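PDB 4U3W: 2-aminomuconate 6-semialdehyde dehydrogenase from Burkholderia cenocepacia, which probably catalyses the NAD(+)-dependent oxidation of 2-aminomuconate 6-semialdehyde to 2-aminomuconate, as a member of the aldehyde dehydrogenase family. Local coordinates for residues H26-E31 and V221-H226. Numbering follows the deposited sequence.
Sequences HYINGE and VFNLIH
Strands 26-28 and 222-224 run antiparallel, their axes 4.6 Å apart at closest and their directions 151° apart, and they join through a single bridge, the hydrogen-bonded pair Y27 and L224. Y27 N donates to L224 O and L224 N returns a bond to Y27 O, each 2.8 Å long and each meeting a carbonyl lone pair. Beyond this pair, side chains take over the role of backbone acceptors at both ends. H26 swings its CG beside its own backbone N (chi1 -43°), which aims ND1 at H226 N; this N-H lies in the imidazole plane, 2.9 Å from ND1, so ND1 is the unprotonated nitrogen, while NE2 pairs with S35. At the other end, N223 OD1 takes N29 N at 3.0 Å, nearly along the C=O axis, and its ND2 is held by the carbonyls of G220 and V193. That grip holds the second residue of the type I' turn 28-31 that follows the bridge. A water accepts from G30 N and donates to F222 O, extending the link. Y27, with CG anti to its backbone N, turns the CD2 edge of its ring to F222 O, 3.4 Å from CD2, while CD2 also lies 4.1 Å from F222 CD2, at the edge of the phenylalanine ring, the two side chains crossing at about a right angle, and its OH reaches H213 on helix 203-214. On the other side of the strand, I28 CD1 touches I225 CG2 at 4.1 Å. Since strand 222-224 also pairs in parallel with 192-196, the bridge ties the N-terminal beta hairpin to the edge of the Rossmann-like sheet expected to bind the dinucleotide in aldehyde dehydrogenases.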
loop_
_atom_site.group_PDB
_atom_site.type_symbol
_atom_site.label_atom_id
_atom_site.label_comp_id
_atom_site.label_asym_id
_atom_site.label_seq_id
_atom_site.Cartn_x
_atom_site.Cartn_y
_atom_site.Cartn_z
ATOM N N HIS A 26 14.601 -29.287 27.522
ATOM C CA HIS A 26 13.784 -28.959 26.377
ATOM C C HIS A 26 12.390 -28.583 26.868
ATOM O O HIS A 26 12.002 -28.938 27.986
ATOM C CB HIS A 26 13.671 -30.146 25.375
ATOM C CG HIS A 26 14.971 -30.842 25.147
ATOM N ND1 HIS A 26 16.028 -30.250 24.492
ATOM C CD2 HIS A 26 15.393 -32.084 25.543
ATOM C CE1 HIS A 26 17.069 -31.087 24.513
ATOM N NE2 HIS A 26 16.693 -32.220 25.110
ATOM N N TYR A 27 11.628 -27.910 26.019
ATOM C CA TYR A 27 10.225 -27.616 26.340
ATOM C C TYR A 27 9.397 -28.108 25.181
ATOM O O TYR A 27 9.456 -27.545 24.091
ATOM C CB TYR A 27 9.988 -26.119 26.591
ATOM C CG TYR A 27 8.543 -25.799 26.995
ATOM C CD1 TYR A 27 8.088 -26.086 28.276
ATOM C CD2 TYR A 27 7.658 -25.188 26.107
ATOM C CE1 TYR A 27 6.747 -25.798 28.668
ATOM C CE2 TYR A 27 6.262 -24.906 26.479
ATOM C CZ TYR A 27 5.852 -25.223 27.777
ATOM O OH TYR A 27 4.577 -24.971 28.224
ATOM N N ILE A 28 8.659 -29.209 25.386
ATOM C CA ILE A 28 7.962 -29.826 24.260
ATOM C C ILE A 28 6.517 -30.171 24.611
ATOM O O ILE A 28 6.269 -30.834 25.627
ATOM C CB ILE A 28 8.745 -31.099 23.799
ATOM C CG1 ILE A 28 10.168 -30.718 23.316
ATOM C CG2 ILE A 28 7.991 -31.878 22.741
ATOM C CD1 ILE A 28 11.057 -31.996 22.988
ATOM N N ASN A 29 5.570 -29.707 23.800
ATOM C CA ASN A 29 4.155 -30.007 24.033
ATOM C C ASN A 29 3.706 -29.625 25.456
ATOM O O ASN A 29 3.074 -30.425 26.160
ATOM C CB ASN A 29 3.848 -31.514 23.753
ATOM C CG ASN A 29 2.390 -31.740 23.375
ATOM O OD1 ASN A 29 1.707 -30.811 22.913
ATOM N ND2 ASN A 29 1.919 -32.984 23.501
ATOM N N GLY A 30 4.100 -28.441 25.904
ATOM C CA GLY A 30 3.608 -27.921 27.164
ATOM C C GLY A 30 4.303 -28.418 28.414
ATOM O O GLY A 30 3.870 -28.108 29.512
ATOM N N GLU A 31 5.417 -29.122 28.284
ATOM C CA GLU A 31 6.190 -29.489 29.484
ATOM C C GLU A 31 7.707 -29.508 29.264
ATOM O O GLU A 31 8.179 -29.729 28.154
ATOM C CB GLU A 31 5.760 -30.885 29.991
ATOM C CG GLU A 31 5.928 -31.971 28.970
ATOM C CD GLU A 31 5.673 -33.431 29.505
ATOM O OE1 GLU A 31 5.530 -33.665 30.733
ATOM O OE2 GLU A 31 5.627 -34.357 28.672
ATOM N N VAL A 221 2.441 -25.241 20.714
ATOM C CA VAL A 221 2.560 -24.025 19.917
ATOM C C VAL A 221 4.002 -23.510 19.917
ATOM O O VAL A 221 4.523 -23.162 18.866
ATOM C CB VAL A 221 1.563 -22.906 20.417
ATOM C CG1 VAL A 221 1.862 -21.582 19.759
ATOM C CG2 VAL A 221 0.097 -23.342 20.150
ATOM N N PHE A 222 4.649 -23.521 21.086
ATOM C CA PHE A 222 6.036 -23.153 21.199
ATOM C C PHE A 222 6.860 -24.338 21.799
ATOM O O PHE A 222 6.582 -24.780 22.909
ATOM C CB PHE A 222 6.214 -21.921 22.090
ATOM C CG PHE A 222 7.659 -21.585 22.338
ATOM C CD1 PHE A 222 8.352 -20.755 21.446
ATOM C CD2 PHE A 222 8.319 -22.072 23.466
ATOM C CE1 PHE A 222 9.689 -20.418 21.659
ATOM C CE2 PHE A 222 9.654 -21.747 23.680
ATOM C CZ PHE A 222 10.338 -20.930 22.784
ATOM N N ASN A 223 7.868 -24.801 21.069
ATOM C CA ASN A 223 8.713 -25.933 21.520
ATOM C C ASN A 223 10.178 -25.506 21.463
ATOM O O ASN A 223 10.606 -24.904 20.486
ATOM C CB ASN A 223 8.487 -27.178 20.672
ATOM C CG ASN A 223 7.043 -27.511 20.551
ATOM O OD1 ASN A 223 6.473 -28.193 21.397
ATOM N ND2 ASN A 223 6.426 -27.010 19.512
ATOM N N LEU A 224 10.911 -25.782 22.545
ATOM C CA LEU A 224 12.338 -25.475 22.656
ATOM C C LEU A 224 13.146 -26.758 22.694
ATOM O O LEU A 224 12.859 -27.653 23.497
ATOM C CB LEU A 224 12.614 -24.685 23.940
ATOM C CG LEU A 224 14.100 -24.341 24.142
ATOM C CD1 LEU A 224 14.470 -23.218 23.214
ATOM C CD2 LEU A 224 14.237 -23.846 25.567
ATOM N N ILE A 225 14.101 -26.900 21.796
ATOM C CA ILE A 225 15.000 -28.061 21.828
ATOM C C ILE A 225 16.434 -27.580 21.941
ATOM O O ILE A 225 16.849 -26.692 21.171
ATOM C CB ILE A 225 14.889 -28.942 20.569
ATOM C CG1 ILE A 225 14.780 -28.044 19.326
ATOM C CG2 ILE A 225 13.650 -29.852 20.645
ATOM C CD1 ILE A 225 14.973 -28.818 18.004
ATOM N N HIS A 226 17.176 -28.144 22.875
ATOM C CA HIS A 226 18.567 -27.776 23.019
ATOM C C HIS A 226 19.481 -28.741 22.308
ATOM O O HIS A 226 19.147 -29.955 22.116
ATOM C CB HIS A 226 18.995 -27.723 24.476
ATOM C CG HIS A 226 18.422 -26.557 25.232
ATOM N ND1 HIS A 226 18.741 -25.228 24.944
ATOM C CD2 HIS A 226 17.534 -26.509 26.257
ATOM C CE1 HIS A 226 18.129 -24.440 25.797
ATOM N NE2 HIS A 226 17.381 -25.184 26.606
HETATM O O HOH W 1 4.585 -26.480 23.916
#